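Local structure of acyl-coenzyme A oxidase 3 (Yarrowia lipolytica, 5YS9) at residues G203-A208 against A258-W263; H351-L356 against H621-V626. The protein oxidises acyl-CoA substrates of different chain lengths to trans-2-enoyl-CoA with FAD, passing electrons to oxygen to give hydrogen peroxide in the peroxisomal beta-oxidation of fatty acids. One frame throughout, in Å; residues are numbered along the deposited sequence.

Contact 1: residues G203-A208 against A258-W263; sequences GAAHSA and AIDNGW. With FAD (flavin-adenine dinucleotide), chain C.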
ATOM      1  N   GLY A 203      11.193   7.962 -21.415  1.00 34.81           N
ATOM      2  CA  GLY A 203      11.460   8.086 -22.859  1.00 34.11           C
ATOM      3  C   GLY A 203      12.927   8.103 -23.254  1.00 34.98           C
ATOM      4  O   GLY A 203      13.263   7.875 -24.422  1.00 34.44           O
ATOM      5  N   ALA A 204      13.805   8.420 -22.299  1.00 35.24           N
ATOM      6  CA  ALA A 204      15.230   8.566 -22.612  1.00 35.46           C
ATOM      7  C   ALA A 204      15.897   7.253 -22.928  1.00 32.23           C
ATOM      8  O   ALA A 204      16.861   7.220 -23.682  1.00 32.78           O
ATOM      9  CB  ALA A 204      15.980   9.257 -21.482  1.00 33.12           C
ATOM     10  N   ALA A 205      15.433   6.180 -22.314  1.00 34.30           N
ATOM     11  CA  ALA A 205      16.198   4.935 -22.369  1.00 34.55           C
ATOM     12  C   ALA A 205      16.193   4.448 -23.798  1.00 30.51           C
ATOM     13  O   ALA A 205      17.215   4.242 -24.374  1.00 36.56           O
ATOM     14  CB  ALA A 205      15.647   3.900 -21.430  1.00 33.60           C
ATOM     15  N   HIS A 206      15.043   4.393 -24.403  1.00 32.63           N
ATOM     16  CA  HIS A 206      14.918   3.850 -25.742  1.00 37.86           C
ATOM     17  C   HIS A 206      14.217   4.738 -26.769  1.00 36.74           C
ATOM     18  O   HIS A 206      14.248   4.396 -27.935  1.00 35.34           O
ATOM     19  CB  HIS A 206      14.149   2.523 -25.679  1.00 36.76           C
ATOM     20  CG  HIS A 206      14.928   1.387 -25.099  1.00 39.96           C
ATOM     21  ND1 HIS A 206      16.300   1.283 -25.214  1.00 42.06           N
ATOM     22  CD2 HIS A 206      14.514   0.265 -24.461  1.00 39.50           C
ATOM     23  CE1 HIS A 206      16.704   0.177 -24.618  1.00 41.59           C
ATOM     24  NE2 HIS A 206      15.639  -0.461 -24.164  1.00 41.95           N
ATOM     25  N   SER A 207      13.573   5.831 -26.373  1.00 36.97           N
ATOM     26  CA  SER A 207      12.663   6.520 -27.303  1.00 38.23           C
ATOM     27  C   SER A 207      13.131   7.858 -27.802  1.00 36.63           C
ATOM     28  O   SER A 207      12.951   8.175 -28.977  1.00 36.06           O
ATOM     29  CB  SER A 207      11.273   6.665 -26.671  1.00 37.79           C
ATOM     30  OG  SER A 207      11.041   5.580 -25.808  1.00 38.18           O
ATOM     31  N   ALA A 208      13.723   8.650 -26.914  1.00 39.00           N
ATOM     32  CA  ALA A 208      13.883  10.085 -27.169  1.00 39.32           C
ATOM     33  C   ALA A 208      15.058  10.424 -28.066  1.00 38.38           C
ATOM     34  O   ALA A 208      16.148   9.904 -27.863  1.00 35.16           O
ATOM     35  CB  ALA A 208      14.042  10.808 -25.857  1.00 40.95           C
ATOM     36  N   ALA A 258       5.806   0.062 -18.811  1.00 35.03           N
ATOM     37  CA  ALA A 258       5.743   0.446 -20.219  1.00 33.61           C
ATOM     38  C   ALA A 258       6.618   1.652 -20.510  1.00 35.97           C
ATOM     39  O   ALA A 258       6.970   1.877 -21.677  1.00 35.02           O
ATOM     40  CB  ALA A 258       4.325   0.778 -20.620  1.00 32.18           C
ATOM     41  N   ILE A 259       6.898   2.470 -19.500  1.00 38.57           N
ATOM     42  CA  ILE A 259       7.715   3.670 -19.656  1.00 39.60           C
ATOM     43  C   ILE A 259       9.193   3.358 -19.569  1.00 41.39           C
ATOM     44  O   ILE A 259       9.636   2.702 -18.653  1.00 34.91           O
ATOM     45  CB  ILE A 259       7.432   4.711 -18.564  1.00 44.96           C
ATOM     46  CG1 ILE A 259       5.956   5.029 -18.475  1.00 48.28           C
ATOM     47  CG2 ILE A 259       8.226   5.983 -18.805  1.00 44.65           C
ATOM     48  CD1 ILE A 259       5.565   5.553 -17.119  1.00 52.25           C
ATOM     49  N   ASP A 260       9.951   3.874 -20.519  1.00 36.61           N
ATOM     50  CA  ASP A 260      11.394   3.598 -20.630  1.00 36.93           C
ATOM     51  C   ASP A 260      12.274   4.653 -19.943  1.00 33.85           C
ATOM     52  O   ASP A 260      12.990   5.411 -20.586  1.00 33.58           O
ATOM     53  CB  ASP A 260      11.807   3.416 -22.115  1.00 38.99           C
ATOM     54  CG  ASP A 260      11.550   4.654 -22.967  1.00 37.80           C
ATOM     55  OD1 ASP A 260      10.485   5.275 -22.803  1.00 38.85           O
ATOM     56  OD2 ASP A 260      12.374   4.973 -23.838  1.00 38.00           O
ATOM     57  N   ASN A 261      12.228   4.663 -18.621  1.00 33.23           N
ATOM     58  CA  ASN A 261      12.926   5.644 -17.844  1.00 31.84           C
ATOM     59  C   ASN A 261      14.403   5.330 -17.967  1.00 33.07           C
ATOM     60  O   ASN A 261      14.840   4.196 -17.751  1.00 30.42           O
ATOM     61  CB  ASN A 261      12.534   5.599 -16.381  1.00 31.64           C
ATOM     62  CG  ASN A 261      11.113   5.989 -16.158  1.00 32.83           C
ATOM     63  OD1 ASN A 261      10.794   7.182 -15.989  1.00 34.01           O
ATOM     64  ND2 ASN A 261      10.226   4.981 -16.106  1.00 32.33           N
ATOM     65  N   GLY A 262      15.170   6.344 -18.321  1.00 30.35           N
ATOM     66  CA  GLY A 262      16.545   6.142 -18.534  1.00 30.94           C
ATOM     67  C   GLY A 262      17.328   7.147 -17.745  1.00 32.21           C
ATOM     68  O   GLY A 262      16.769   8.158 -17.325  1.00 33.08           O
ATOM     69  N   TRP A 263      18.610   6.823 -17.541  1.00 29.27           N
ATOM     70  CA  TRP A 263      19.604   7.743 -17.007  1.00 30.21           C
ATOM     71  C   TRP A 263      20.343   8.385 -18.149  1.00 30.14           C
ATOM     72  O   TRP A 263      20.464   7.772 -19.175  1.00 32.54           O
ATOM     73  CB  TRP A 263      20.634   7.037 -16.124  1.00 31.23           C
ATOM     74  CG  TRP A 263      21.389   5.905 -16.739  1.00 31.10           C
ATOM     75  CD1 TRP A 263      21.021   4.608 -16.693  1.00 31.29           C
ATOM     76  CD2 TRP A 263      22.623   5.945 -17.453  1.00 33.86           C
ATOM     77  NE1 TRP A 263      21.923   3.832 -17.337  1.00 36.30           N
ATOM     78  CE2 TRP A 263      22.934   4.611 -17.808  1.00 35.94           C
ATOM     79  CE3 TRP A 263      23.506   6.956 -17.822  1.00 35.34           C
ATOM     80  CZ2 TRP A 263      24.088   4.258 -18.510  1.00 35.29           C
ATOM     81  CZ3 TRP A 263      24.677   6.612 -18.531  1.00 32.82           C
ATOM     82  CH2 TRP A 263      24.954   5.278 -18.854  1.00 35.97           C
TER
HETATM   83  PA  FAD C 801      14.043  13.656  -2.703  1.00 47.83           P
HETATM   84  O1A FAD C 801      15.491  13.515  -2.431  1.00 54.85           O
HETATM   85  O2A FAD C 801      13.470  14.973  -3.061  1.00 49.21           O
HETATM   86  O5B FAD C 801      13.314  13.197  -1.378  1.00 48.59           O
HETATM   87  C5B FAD C 801      13.524  11.891  -0.867  1.00 45.50           C
HETATM   88  C4B FAD C 801      12.806  11.704   0.454  1.00 48.94           C
HETATM   89  O4B FAD C 801      13.290  12.653   1.398  1.00 51.57           O
HETATM   90  C3B FAD C 801      11.330  11.957   0.298  1.00 47.94           C
HETATM   91  O3B FAD C 801      10.608  11.034   1.088  1.00 48.72           O
HETATM   92  C2B FAD C 801      11.111  13.312   0.896  1.00 46.44           C
HETATM   93  O2B FAD C 801       9.872  13.324   1.579  1.00 39.34           O
HETATM   94  C1B FAD C 801      12.251  13.491   1.865  1.00 48.47           C
HETATM   95  N9A FAD C 801      12.613  14.921   1.857  1.00 54.28           N
HETATM   96  C8A FAD C 801      13.197  15.603   0.865  1.00 52.87           C
HETATM   97  N7A FAD C 801      13.345  16.895   1.201  1.00 54.20           N
HETATM   98  C5A FAD C 801      12.847  17.053   2.425  1.00 56.33           C
HETATM   99  C6A FAD C 801      12.687  18.164   3.373  1.00 56.53           C
HETATM  100  N6A FAD C 801      13.104  19.405   3.071  1.00 57.43           N
HETATM  101  N1A FAD C 801      12.106  17.896   4.552  1.00 58.98           N
HETATM  102  C2A FAD C 801      11.683  16.668   4.868  1.00 51.87           C
HETATM  103  N3A FAD C 801      11.796  15.620   4.059  1.00 49.14           N
HETATM  104  C4A FAD C 801      12.360  15.749   2.852  1.00 54.24           C
HETATM  105  N1  FAD C 801      11.797  13.386 -13.301  1.00 37.54           N
HETATM  106  C2  FAD C 801      11.925  14.041 -14.464  1.00 41.65           C
HETATM  107  O2  FAD C 801      12.487  15.133 -14.478  1.00 46.95           O
HETATM  108  N3  FAD C 801      11.467  13.575 -15.615  1.00 40.92           N
HETATM  109  C4  FAD C 801      10.847  12.419 -15.696  1.00 35.56           C
HETATM  110  O4  FAD C 801      10.443  12.013 -16.777  1.00 35.04           O
HETATM  111  C4X FAD C 801      10.665  11.633 -14.476  1.00 36.09           C
HETATM  112  N5  FAD C 801      10.053  10.456 -14.501  1.00 37.22           N
HETATM  113  C5X FAD C 801       9.913   9.756 -13.374  1.00 39.43           C
HETATM  114  C6  FAD C 801       9.281   8.540 -13.450  1.00 38.52           C
HETATM  115  C7  FAD C 801       9.115   7.783 -12.325  1.00 36.92           C
HETATM  116  C7M FAD C 801       8.409   6.465 -12.449  1.00 40.20           C
HETATM  117  C8  FAD C 801       9.617   8.281 -11.028  1.00 36.53           C
HETATM  118  C8M FAD C 801       9.438   7.473  -9.780  1.00 39.54           C
HETATM  119  C9  FAD C 801      10.244   9.507 -10.944  1.00 40.45           C
HETATM  120  C9A FAD C 801      10.414  10.266 -12.077  1.00 38.63           C
HETATM  121  N10 FAD C 801      11.048  11.513 -12.024  1.00 36.97           N
HETATM  122  C10 FAD C 801      11.195  12.200 -13.231  1.00 36.23           C
HETATM  123  C1' FAD C 801      11.592  12.053 -10.779  1.00 41.05           C
HETATM  124  C2' FAD C 801      10.589  12.597  -9.778  1.00 44.83           C
HETATM  125  O2' FAD C 801      10.087  13.823 -10.285  1.00 44.32           O
HETATM  126  C3' FAD C 801      11.307  12.814  -8.447  1.00 45.26           C
HETATM  127  O3' FAD C 801      11.654  11.528  -7.969  1.00 45.31           O
HETATM  128  C4' FAD C 801      10.554  13.523  -7.321  1.00 44.77           C
HETATM  129  O4' FAD C 801       9.985  14.759  -7.732  1.00 50.84           O
HETATM  130  C5' FAD C 801      11.497  13.881  -6.198  1.00 42.79           C
HETATM  131  O5' FAD C 801      11.997  12.705  -5.601  1.00 50.92           O
HETATM  132  P   FAD C 801      13.532  12.521  -5.266  1.00 46.99           P
HETATM  133  O1P FAD C 801      13.915  11.180  -5.757  1.00 51.38           O
HETATM  134  O2P FAD C 801      14.263  13.729  -5.719  1.00 47.91           O
HETATM  135  O3P FAD C 801      13.540  12.492  -3.682  1.00 50.53           O
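D260 OD2 is gripped twice from the loop 203-208. The backbone H206 N donates to D260 OD2 over 2.8 Å, moderately bent at 151°, along the lone pair anti to the other carboxylate oxygen. S207 OG donates from above the carboxylate plane, 38° out of it, and the S207 OG to D260 OD2 distance is very short at 2.5 Å. D260 OD1 turns to R121 in a salt bridge, and R121 also bonds S207 OG, so one guanidinium ties down both the acid and its hydroxyl partner. These donors and the salt bridge would favour the charged form of D260, although the site is buried.

The CB of D260 points toward the loop, and with chi1 at 61° the carboxylate reaches G203, H206 and S207, D260 OD1 coming within 3.0 Å of G203 CA. The D260 carbonyl works too: A205 N bonds D260 O at 3.1 Å, in the carbonyl plane, while the bond from G203 N is weak. Within the loop, G203 O takes both S207 N, at 2.8 Å, and A208 N, so one carbonyl closes the loop with i+4 and i+5 bonds. G262 has no side chain, and there the CA atoms of A205 and G262 come to 4.0 Å.

N261 points the other way, its side chain lying against C6 of FAD as part of the observed pocket. The arrangement belongs to the beta-rich middle domain of the acyl-CoA dehydrogenase and oxidase fold: the loop after strand 198-201 is bonded to D260, just ahead of strand 262-272, and the next residue, N261, meets the flavin.

Contact 2: residues H351-L356 against H621-V626; sequences HQRRLL and HYCKEV. With FAD (flavin-adenine dinucleotide), chain D.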
ATOM      1  N   HIS A 351     -18.410  -3.544   7.264  1.00 32.19           N
ATOM      2  CA  HIS A 351     -18.011  -3.489   5.899  1.00 34.48           C
ATOM      3  C   HIS A 351     -18.467  -2.177   5.204  1.00 35.25           C
ATOM      4  O   HIS A 351     -17.714  -1.590   4.366  1.00 33.83           O
ATOM      5  CB  HIS A 351     -18.494  -4.725   5.169  1.00 35.36           C
ATOM      6  CG  HIS A 351     -17.698  -5.017   3.953  1.00 34.54           C
ATOM      7  ND1 HIS A 351     -16.453  -5.604   4.020  1.00 33.43           N
ATOM      8  CD2 HIS A 351     -17.942  -4.760   2.649  1.00 32.73           C
ATOM      9  CE1 HIS A 351     -15.998  -5.754   2.793  1.00 33.36           C
ATOM     10  NE2 HIS A 351     -16.876  -5.244   1.945  1.00 33.54           N
ATOM     11  N   GLN A 352     -19.658  -1.711   5.588  1.00 31.74           N
ATOM     12  CA  GLN A 352     -20.169  -0.405   5.162  1.00 36.02           C
ATOM     13  C   GLN A 352     -19.211   0.710   5.548  1.00 33.45           C
ATOM     14  O   GLN A 352     -18.892   1.535   4.704  1.00 34.04           O
ATOM     15  CB  GLN A 352     -21.574  -0.130   5.735  1.00 41.56           C
ATOM     16  CG  GLN A 352     -22.675  -1.056   5.163  1.00 41.74           C
ATOM     17  CD  GLN A 352     -24.031  -0.865   5.813  1.00 41.11           C
ATOM     18  OE1 GLN A 352     -24.214   0.072   6.598  1.00 37.31           O
ATOM     19  NE2 GLN A 352     -25.001  -1.735   5.470  1.00 37.84           N
ATOM     20  N   ARG A 353     -18.692   0.677   6.764  1.00 34.19           N
ATOM     21  CA  ARG A 353     -17.692   1.626   7.242  1.00 33.48           C
ATOM     22  C   ARG A 353     -16.379   1.576   6.479  1.00 34.22           C
ATOM     23  O   ARG A 353     -15.721   2.577   6.307  1.00 32.42           O
ATOM     24  CB  ARG A 353     -17.428   1.437   8.726  1.00 33.26           C
ATOM     25  CG  ARG A 353     -18.439   2.103   9.619  1.00 34.05           C
ATOM     26  CD  ARG A 353     -18.222   1.698  11.051  1.00 36.14           C
ATOM     27  NE  ARG A 353     -18.959   2.538  11.970  1.00 36.08           N
ATOM     28  CZ  ARG A 353     -18.538   3.710  12.401  1.00 35.44           C
ATOM     29  NH1 ARG A 353     -17.380   4.185  12.001  1.00 37.36           N
ATOM     30  NH2 ARG A 353     -19.274   4.398  13.235  1.00 39.02           N
ATOM     31  N   ARG A 354     -15.966   0.388   6.085  1.00 38.58           N
ATOM     32  CA  ARG A 354     -14.775   0.243   5.271  1.00 35.91           C
ATOM     33  C   ARG A 354     -14.881   0.892   3.904  1.00 35.57           C
ATOM     34  O   ARG A 354     -13.931   1.481   3.443  1.00 34.09           O
ATOM     35  CB  ARG A 354     -14.435  -1.224   5.078  1.00 36.22           C
ATOM     36  CG  ARG A 354     -14.104  -1.970   6.345  1.00 41.29           C
ATOM     37  CD  ARG A 354     -12.860  -2.800   6.143  1.00 41.69           C
ATOM     38  NE  ARG A 354     -13.172  -4.207   6.008  1.00 42.27           N
ATOM     39  CZ  ARG A 354     -12.579  -5.027   5.161  1.00 36.97           C
ATOM     40  NH1 ARG A 354     -12.944  -6.284   5.121  1.00 33.54           N
ATOM     41  NH2 ARG A 354     -11.627  -4.590   4.369  1.00 40.09           N
ATOM     42  N   LEU A 355     -16.016   0.748   3.240  1.00 32.96           N
ATOM     43  CA  LEU A 355     -16.125   1.181   1.862  1.00 31.76           C
ATOM     44  C   LEU A 355     -16.938   2.425   1.586  1.00 34.14           C
ATOM     45  O   LEU A 355     -16.599   3.203   0.721  1.00 34.61           O
ATOM     46  CB  LEU A 355     -16.661   0.047   0.999  1.00 34.52           C
ATOM     47  CG  LEU A 355     -15.893  -1.265   0.957  1.00 37.65           C
ATOM     48  CD1 LEU A 355     -16.618  -2.244   0.063  1.00 34.56           C
ATOM     49  CD2 LEU A 355     -14.472  -1.050   0.486  1.00 39.33           C
ATOM     50  N   LEU A 356     -18.030   2.617   2.299  1.00 37.19           N
ATOM     51  CA  LEU A 356     -18.943   3.724   1.919  1.00 38.00           C
ATOM     52  C   LEU A 356     -18.346   5.144   2.102  1.00 35.17           C
ATOM     53  O   LEU A 356     -18.615   6.015   1.278  1.00 34.45           O
ATOM     54  CB  LEU A 356     -20.295   3.588   2.593  1.00 36.12           C
ATOM     55  CG  LEU A 356     -21.044   2.313   2.210  1.00 38.96           C
ATOM     56  CD1 LEU A 356     -22.380   2.264   2.945  1.00 39.82           C
ATOM     57  CD2 LEU A 356     -21.273   2.137   0.715  1.00 36.62           C
ATOM     58  N   HIS A 621     -25.580   5.676  10.937  1.00 39.59           N
ATOM     59  CA  HIS A 621     -26.841   6.037  10.268  1.00 39.38           C
ATOM     60  C   HIS A 621     -26.669   6.354   8.785  1.00 39.95           C
ATOM     61  O   HIS A 621     -27.400   5.815   7.947  1.00 47.15           O
ATOM     62  CB  HIS A 621     -27.552   7.178  11.001  1.00 40.88           C
ATOM     63  CG  HIS A 621     -28.715   7.750  10.263  1.00 40.36           C
ATOM     64  ND1 HIS A 621     -28.662   8.976   9.625  1.00 46.27           N
ATOM     65  CD2 HIS A 621     -29.964   7.279  10.072  1.00 42.29           C
ATOM     66  CE1 HIS A 621     -29.821   9.221   9.043  1.00 42.51           C
ATOM     67  NE2 HIS A 621     -30.626   8.200   9.296  1.00 44.46           N
ATOM     68  N   TYR A 622     -25.721   7.213   8.449  1.00 41.21           N
ATOM     69  CA  TYR A 622     -25.499   7.577   7.033  1.00 43.57           C
ATOM     70  C   TYR A 622     -24.888   6.452   6.224  1.00 42.61           C
ATOM     71  O   TYR A 622     -25.150   6.329   5.029  1.00 38.22           O
ATOM     72  CB  TYR A 622     -24.635   8.840   6.901  1.00 44.52           C
ATOM     73  CG  TYR A 622     -25.421  10.067   7.213  1.00 42.66           C
ATOM     74  CD1 TYR A 622     -26.363  10.552   6.299  1.00 43.81           C
ATOM     75  CD2 TYR A 622     -25.231  10.754   8.422  1.00 44.57           C
ATOM     76  CE1 TYR A 622     -27.091  11.703   6.575  1.00 47.13           C
ATOM     77  CE2 TYR A 622     -25.943  11.899   8.701  1.00 47.54           C
ATOM     78  CZ  TYR A 622     -26.872  12.357   7.773  1.00 46.82           C
ATOM     79  OH  TYR A 622     -27.593  13.438   8.056  1.00 45.67           O
ATOM     80  N   CYS A 623     -24.054   5.648   6.869  1.00 43.45           N
ATOM     81  CA  CYS A 623     -23.668   4.374   6.274  1.00 44.73           C
ATOM     82  C   CYS A 623     -24.903   3.620   5.746  1.00 41.13           C
ATOM     83  O   CYS A 623     -24.900   3.194   4.619  1.00 38.68           O
ATOM     84  CB  CYS A 623     -22.876   3.506   7.268  1.00 41.70           C
ATOM     85  SG  CYS A 623     -21.105   3.836   7.244  1.00 44.19           S
ATOM     86  N   LYS A 624     -25.947   3.465   6.565  1.00 42.11           N
ATOM     87  CA  LYS A 624     -27.132   2.716   6.143  1.00 39.94           C
ATOM     88  C   LYS A 624     -27.890   3.464   5.051  1.00 36.45           C
ATOM     89  O   LYS A 624     -28.402   2.820   4.150  1.00 37.18           O
ATOM     90  CB  LYS A 624     -28.065   2.391   7.292  1.00 42.78           C
ATOM     91  CG  LYS A 624     -27.488   1.522   8.408  1.00 47.55           C
ATOM     92  CD  LYS A 624     -28.553   1.244   9.486  1.00 51.32           C
ATOM     93  CE  LYS A 624     -28.060   1.428  10.926  1.00 57.74           C
ATOM     94  NZ  LYS A 624     -27.331   0.243  11.479  1.00 60.73           N
ATOM     95  N   GLU A 625     -27.914   4.788   5.084  1.00 33.86           N
ATOM     96  CA  GLU A 625     -28.629   5.577   4.040  1.00 38.48           C
ATOM     97  C   GLU A 625     -27.945   5.529   2.677  1.00 35.98           C
ATOM     98  O   GLU A 625     -28.603   5.518   1.622  1.00 34.62           O
ATOM     99  CB  GLU A 625     -28.808   7.059   4.454  1.00 42.01           C
ATOM    100  CG  GLU A 625     -29.728   7.269   5.656  1.00 48.29           C
ATOM    101  CD  GLU A 625     -31.115   6.658   5.457  1.00 53.97           C
ATOM    102  OE1 GLU A 625     -31.919   7.248   4.706  1.00 62.39           O
ATOM    103  OE2 GLU A 625     -31.397   5.583   6.040  1.00 59.68           O
ATOM    104  N   VAL A 626     -26.621   5.516   2.723  1.00 33.80           N
ATOM    105  CA  VAL A 626     -25.794   5.428   1.554  1.00 34.51           C
ATOM    106  C   VAL A 626     -25.830   3.999   0.993  1.00 38.17           C
ATOM    107  O   VAL A 626     -26.048   3.807  -0.224  1.00 43.44           O
ATOM    108  CB  VAL A 626     -24.390   5.972   1.864  1.00 33.62           C
ATOM    109  CG1 VAL A 626     -23.382   5.604   0.797  1.00 35.91           C
ATOM    110  CG2 VAL A 626     -24.484   7.485   1.991  1.00 33.05           C
TER
HETATM  111  PA  FAD D 801     -14.077 -13.629   2.751  1.00 56.81           P
HETATM  112  O1A FAD D 801     -13.922 -14.523   3.922  1.00 54.66           O
HETATM  113  O2A FAD D 801     -15.326 -13.625   1.959  1.00 56.38           O
HETATM  114  O5B FAD D 801     -13.860 -12.118   3.142  1.00 61.91           O
HETATM  115  C5B FAD D 801     -13.892 -11.180   2.078  1.00 57.00           C
HETATM  116  C4B FAD D 801     -14.038  -9.800   2.662  1.00 57.70           C
HETATM  117  O4B FAD D 801     -15.263  -9.737   3.379  1.00 59.13           O
HETATM  118  C3B FAD D 801     -12.924  -9.587   3.655  1.00 58.11           C
HETATM  119  O3B FAD D 801     -12.381  -8.291   3.503  1.00 52.66           O
HETATM  120  C2B FAD D 801     -13.590  -9.654   4.995  1.00 56.35           C
HETATM  121  O2B FAD D 801     -12.962  -8.744   5.891  1.00 50.79           O
HETATM  122  C1B FAD D 801     -15.028  -9.296   4.701  1.00 57.28           C
HETATM  123  N9A FAD D 801     -15.813 -10.083   5.652  1.00 66.31           N
HETATM  124  C8A FAD D 801     -16.029 -11.399   5.584  1.00 62.99           C
HETATM  125  N7A FAD D 801     -16.762 -11.806   6.636  1.00 68.09           N
HETATM  126  C5A FAD D 801     -17.011 -10.740   7.404  1.00 66.01           C
HETATM  127  C6A FAD D 801     -17.724 -10.473   8.665  1.00 62.96           C
HETATM  128  N6A FAD D 801     -18.348 -11.450   9.346  1.00 59.90           N
HETATM  129  N1A FAD D 801     -17.734  -9.212   9.112  1.00 62.58           N
HETATM  130  C2A FAD D 801     -17.122  -8.227   8.448  1.00 65.85           C
HETATM  131  N3A FAD D 801     -16.456  -8.391   7.304  1.00 57.85           N
HETATM  132  C4A FAD D 801     -16.370  -9.605   6.750  1.00 63.52           C
HETATM  133  N1  FAD D 801      -6.317 -21.454   0.956  1.00 37.15           N
HETATM  134  C2  FAD D 801      -5.983 -22.743   1.109  1.00 34.21           C
HETATM  135  O2  FAD D 801      -6.791 -23.494   1.639  1.00 33.07           O
HETATM  136  N3  FAD D 801      -4.814 -23.241   0.731  1.00 32.60           N
HETATM  137  C4  FAD D 801      -3.893 -22.494   0.163  1.00 32.61           C
HETATM  138  O4  FAD D 801      -2.829 -22.988  -0.177  1.00 35.76           O
HETATM  139  C4X FAD D 801      -4.170 -21.073  -0.049  1.00 35.29           C
HETATM  140  N5  FAD D 801      -3.276 -20.263  -0.616  1.00 38.16           N
HETATM  141  C5X FAD D 801      -3.559 -18.973  -0.810  1.00 38.28           C
HETATM  142  C6  FAD D 801      -2.615 -18.177  -1.421  1.00 40.96           C
HETATM  143  C7  FAD D 801      -2.882 -16.849  -1.634  1.00 39.97           C
HETATM  144  C7M FAD D 801      -1.851 -15.984  -2.285  1.00 43.98           C
HETATM  145  C8  FAD D 801      -4.182 -16.288  -1.213  1.00 41.83           C
HETATM  146  C8M FAD D 801      -4.482 -14.843  -1.439  1.00 46.05           C
HETATM  147  C9  FAD D 801      -5.122 -17.082  -0.599  1.00 41.92           C
HETATM  148  C9A FAD D 801      -4.862 -18.415  -0.387  1.00 38.72           C
HETATM  149  N10 FAD D 801      -5.810 -19.242   0.234  1.00 37.29           N
HETATM  150  C10 FAD D 801      -5.478 -20.582   0.396  1.00 35.45           C
HETATM  151  C1' FAD D 801      -7.123 -18.757   0.664  1.00 42.46           C
HETATM  152  C2' FAD D 801      -7.096 -17.741   1.807  1.00 45.12           C
HETATM  153  O2' FAD D 801      -6.950 -18.409   3.055  1.00 42.19           O
HETATM  154  C3' FAD D 801      -8.374 -16.900   1.807  1.00 46.35           C
HETATM  155  O3' FAD D 801      -8.216 -15.885   0.839  1.00 44.76           O
HETATM  156  C4' FAD D 801      -8.701 -16.213   3.123  1.00 48.67           C
HETATM  157  O4' FAD D 801      -8.394 -17.101   4.187  1.00 50.27           O
HETATM  158  C5' FAD D 801     -10.181 -15.891   3.264  1.00 50.95           C
HETATM  159  O5' FAD D 801     -10.623 -14.751   2.546  1.00 52.52           O
HETATM  160  P   FAD D 801     -11.834 -14.882   1.518  1.00 55.76           P
HETATM  161  O1P FAD D 801     -11.344 -14.646   0.142  1.00 63.04           O
HETATM  162  O2P FAD D 801     -12.541 -16.143   1.816  1.00 59.58           O
HETATM  163  O3P FAD D 801     -12.796 -13.654   1.800  1.00 63.61           O
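The R354 guanidinium has H351 CE1 over one face, 3.8 Å above the plane and nearer its margin than its middle, and the adenosine ribose of FAD at its edge, with C3B in plane. The crossing behind it joins two helical domains of the acyl-CoA oxidase fold, helix 349-385 of the C-alpha1 domain and helix 609-628 of the following C-terminal domain, their local axes 9.7 Å apart and turned by 73°. R354 NH1 bonds FAD O3B over 2.6 Å at 156°, its chain bending at chi2 and chi3 to get there, and FAD O2B is also 2.6 Å from R354 NH1. On the partner helix, H621 ND1 sits over the centre of the Y622 ring, and E625 CG lies over one face of the H621 ring.

C623 points toward helix 349-385, among Q352, R353 and L356. C623 SG lies against R353 CG at 4.0 Å, alongside the start of an extended chain whose NH1 makes a salt bridge to E595 and NH2 a hydrogen bond to N620. Q352 is extended beyond CG, so that Q352 OE1 rests 3.7 Å from C623 CB, while NE2 goes to the carbonyl of I346. L588 of helix 579-596 packs on both L356 and C623.

Toward L356 and V626 the crossing is apolar: the two side chains pass alongside, oppositely directed, L356 CD2 to V626 CG1 being 4.1 Å. L356 CD1 presses against the backbone, 3.2 Å from C623 O.

Contact 1 comes first along the chain and is complete before contact 2 begins; the two lie on opposite sides of the chain's centre, with centres about 44 Å apart and nearest atoms about 27 Å apart. Contact 1 is a loop packed on the entry to strand 262-272 in the middle domain; contact 2 joins helix 349-385 to helix 609-628. No strand or helix is shared. What relates them is the dimer: contact 1 lies by the flavin of one FAD, whereas R354, on the helix of contact 2, reaches the ribose of the other. At each cofactor site one subunit brings the middle-domain residues and D457, the other R331, R354 and Q428.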